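Local coordinates for protein HcgB (PDB 5D5P) that probably acts as a guanylyltransferase in the biosynthesis of the iron-guanylylpyridinol cofactor of [Fe]-hydrogenase, at residues G86-V90 and M116-G120. Residues are numbered along the deposited sequence; the frame is centred on the assembly and turned at random.
Sequences GLIAV and MDKKG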
ATOM      1  N   GLY A  86      -7.164  10.388  -0.115  1.00 21.09           N
ATOM      2  CA  GLY A  86      -6.282  11.148  -0.985  1.00 23.11           C
ATOM      3  C   GLY A  86      -7.014  11.681  -2.198  1.00 20.57           C
ATOM      4  O   GLY A  86      -6.802  12.829  -2.607  1.00 20.78           O
ATOM      5  N   LEU A  87      -7.894  10.863  -2.774  1.00 18.00           N
ATOM      6  CA  LEU A  87      -8.604  11.291  -3.972  1.00 21.05           C
ATOM      7  C   LEU A  87      -9.610  12.379  -3.677  1.00 20.44           C
ATOM      8  O   LEU A  87      -9.893  13.214  -4.538  1.00 21.01           O
ATOM      9  CB  LEU A  87      -9.301  10.098  -4.635  1.00 20.84           C
ATOM     10  CG  LEU A  87      -8.252   9.140  -5.212  1.00 20.92           C
ATOM     11  CD1 LEU A  87      -8.953   7.894  -5.715  1.00 21.45           C
ATOM     12  CD2 LEU A  87      -7.497   9.842  -6.362  1.00 21.15           C
ATOM     13  N   ILE A  88     -10.145  12.415  -2.457  1.00 19.93           N
ATOM     14  CA  ILE A  88     -11.003  13.553  -2.107  1.00 19.00           C
ATOM     15  C   ILE A  88     -10.215  14.844  -2.209  1.00 19.45           C
ATOM     16  O   ILE A  88     -10.709  15.843  -2.740  1.00 23.18           O
ATOM     17  CB  ILE A  88     -11.577  13.425  -0.678  1.00 19.79           C
ATOM     18  CG1 ILE A  88     -12.560  12.277  -0.646  1.00 22.37           C
ATOM     19  CG2 ILE A  88     -12.263  14.721  -0.253  1.00 24.81           C
ATOM     20  CD1 ILE A  88     -13.052  11.916   0.762  1.00 22.32           C
ATOM     21  N   ALA A  89      -8.971  14.828  -1.717  1.00 20.83           N
ATOM     22  CA  ALA A  89      -8.152  16.034  -1.799  1.00 23.95           C
ATOM     23  C   ALA A  89      -7.786  16.345  -3.253  1.00 23.24           C
ATOM     24  O   ALA A  89      -7.879  17.486  -3.702  1.00 25.59           O
ATOM     25  CB  ALA A  89      -6.874  15.892  -0.922  1.00 20.30           C
ATOM     26  N   VAL A  90      -7.385  15.324  -3.994  1.00 21.86           N
ATOM     27  CA  VAL A  90      -7.115  15.497  -5.422  1.00 21.85           C
ATOM     28  C   VAL A  90      -8.283  16.116  -6.206  1.00 23.27           C
ATOM     29  O   VAL A  90      -8.084  17.059  -7.005  1.00 24.29           O
ATOM     30  CB  VAL A  90      -6.736  14.155  -6.070  1.00 23.27           C
ATOM     31  CG1 VAL A  90      -6.750  14.258  -7.610  1.00 25.84           C
ATOM     32  CG2 VAL A  90      -5.387  13.693  -5.543  1.00 22.85           C
ATOM     33  N   MET A 116       0.779  11.334  -3.037  1.00 17.39           N
ATOM     34  CA  MET A 116       0.147  11.354  -4.344  1.00 19.45           C
ATOM     35  C   MET A 116       0.368  12.693  -5.052  1.00 21.17           C
ATOM     36  O   MET A 116       0.547  13.734  -4.405  1.00 21.90           O
ATOM     37  CB  MET A 116      -1.338  11.063  -4.186  1.00 20.56           C
ATOM     38  CG  MET A 116      -1.583   9.637  -3.655  1.00 17.73           C
ATOM     39  SD  MET A 116      -3.258   9.460  -2.977  1.00 27.95           S
ATOM     40  CE  MET A 116      -4.310   9.851  -4.351  1.00 28.25           C
ATOM     41  N   ASP A 117       0.337  12.691  -6.385  1.00 21.13           N
ATOM     42  CA  ASP A 117       0.525  13.960  -7.078  1.00 26.02           C
ATOM     43  C   ASP A 117      -0.841  14.551  -7.461  1.00 23.42           C
ATOM     44  O   ASP A 117      -1.889  14.066  -7.029  1.00 21.57           O
ATOM     45  CB  ASP A 117       1.435  13.801  -8.315  1.00 28.84           C
ATOM     46  CG  ASP A 117       0.709  13.237  -9.536  1.00 34.25           C
ATOM     47  OD1 ASP A 117      -0.401  12.701  -9.415  1.00 24.40           O
ATOM     48  OD2 ASP A 117       1.218  13.430 -10.661  1.00 45.21           O
ATOM     49  N   LYS A 118      -0.812  15.606  -8.263  1.00 23.20           N
ATOM     50  CA  LYS A 118      -2.022  16.382  -8.530  1.00 23.55           C
ATOM     51  C   LYS A 118      -3.090  15.621  -9.282  1.00 24.11           C
ATOM     52  O   LYS A 118      -4.245  16.046  -9.288  1.00 25.41           O
ATOM     53  CB  LYS A 118      -1.656  17.656  -9.300  1.00 28.62           C
ATOM     54  CG  LYS A 118      -0.951  17.362 -10.601  1.00 37.61           C
ATOM     55  CD  LYS A 118      -0.584  18.643 -11.348  1.00 43.89           C
ATOM     56  CE  LYS A 118       0.308  18.327 -12.541  1.00 47.23           C
ATOM     57  NZ  LYS A 118      -0.331  17.330 -13.442  1.00 46.85           N
ATOM     58  N   LYS A 119      -2.707  14.514  -9.920  1.00 21.85           N
ATOM     59  CA  LYS A 119      -3.661  13.637 -10.636  1.00 19.80           C
ATOM     60  C   LYS A 119      -4.075  12.411  -9.852  1.00 21.80           C
ATOM     61  O   LYS A 119      -4.833  11.590 -10.342  1.00 24.02           O
ATOM     62  CB  LYS A 119      -3.056  13.131 -11.960  1.00 23.63           C
ATOM     63  CG  LYS A 119      -2.803  14.209 -12.990  1.00 30.32           C
ATOM     64  CD  LYS A 119      -2.324  13.620 -14.304  1.00 34.66           C
ATOM     65  CE  LYS A 119      -2.345  14.661 -15.404  1.00 39.22           C
ATOM     66  NZ  LYS A 119      -1.663  14.178 -16.611  1.00 46.11           N
ATOM     67  N   GLY A 120      -3.533  12.263  -8.657  1.00 20.16           N
ATOM     68  CA  GLY A 120      -3.823  11.081  -7.854  1.00 20.89           C
ATOM     69  C   GLY A 120      -2.858   9.920  -8.089  1.00 24.80           C
ATOM     70  O   GLY A 120      -3.020   8.831  -7.506  1.00 21.78           O
TER
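Helical residues 86-90 pack against residues 116-120, which run from strand 111-117 through the type I turn D117-G120, with CA atoms 7.3 Å apart at G86 and M116 and 6.0 Å apart at V90 and G120. M116 reaches to the helix and, turned about the CG-SD bond (chi3 59°), lays CE 3.8 Å from L87 CD2; the leucine and methionine side chains cross at about a right angle. M116 SD lies 4.0 Å from G86 CA. V90 presses both methyls on the turn: chi1 of 168° swings CG1 away from the backbone N to sit 3.5 Å from K118 O, while CG2 lies 3.8 Å from both D117 O and G120 CA. No hydrogen bond joins the segments. The turn is braced internally, by G120 N to D117 O and by an Asx turn in which K119 N meets D117 OD1 (3.0 Å) from above the carboxylate plane; D117 OD2 forms a salt bridge with R121. K119 O accepts a hydrogen bond from R79 NH2 of the second subunit. Helix 81-92 packs on strand 97-103, where A89 and V90 touch I98, and on the tight turn of the 111-117/122-128 beta hairpin, within the mixed alpha/beta fold of this Maf-clan protein.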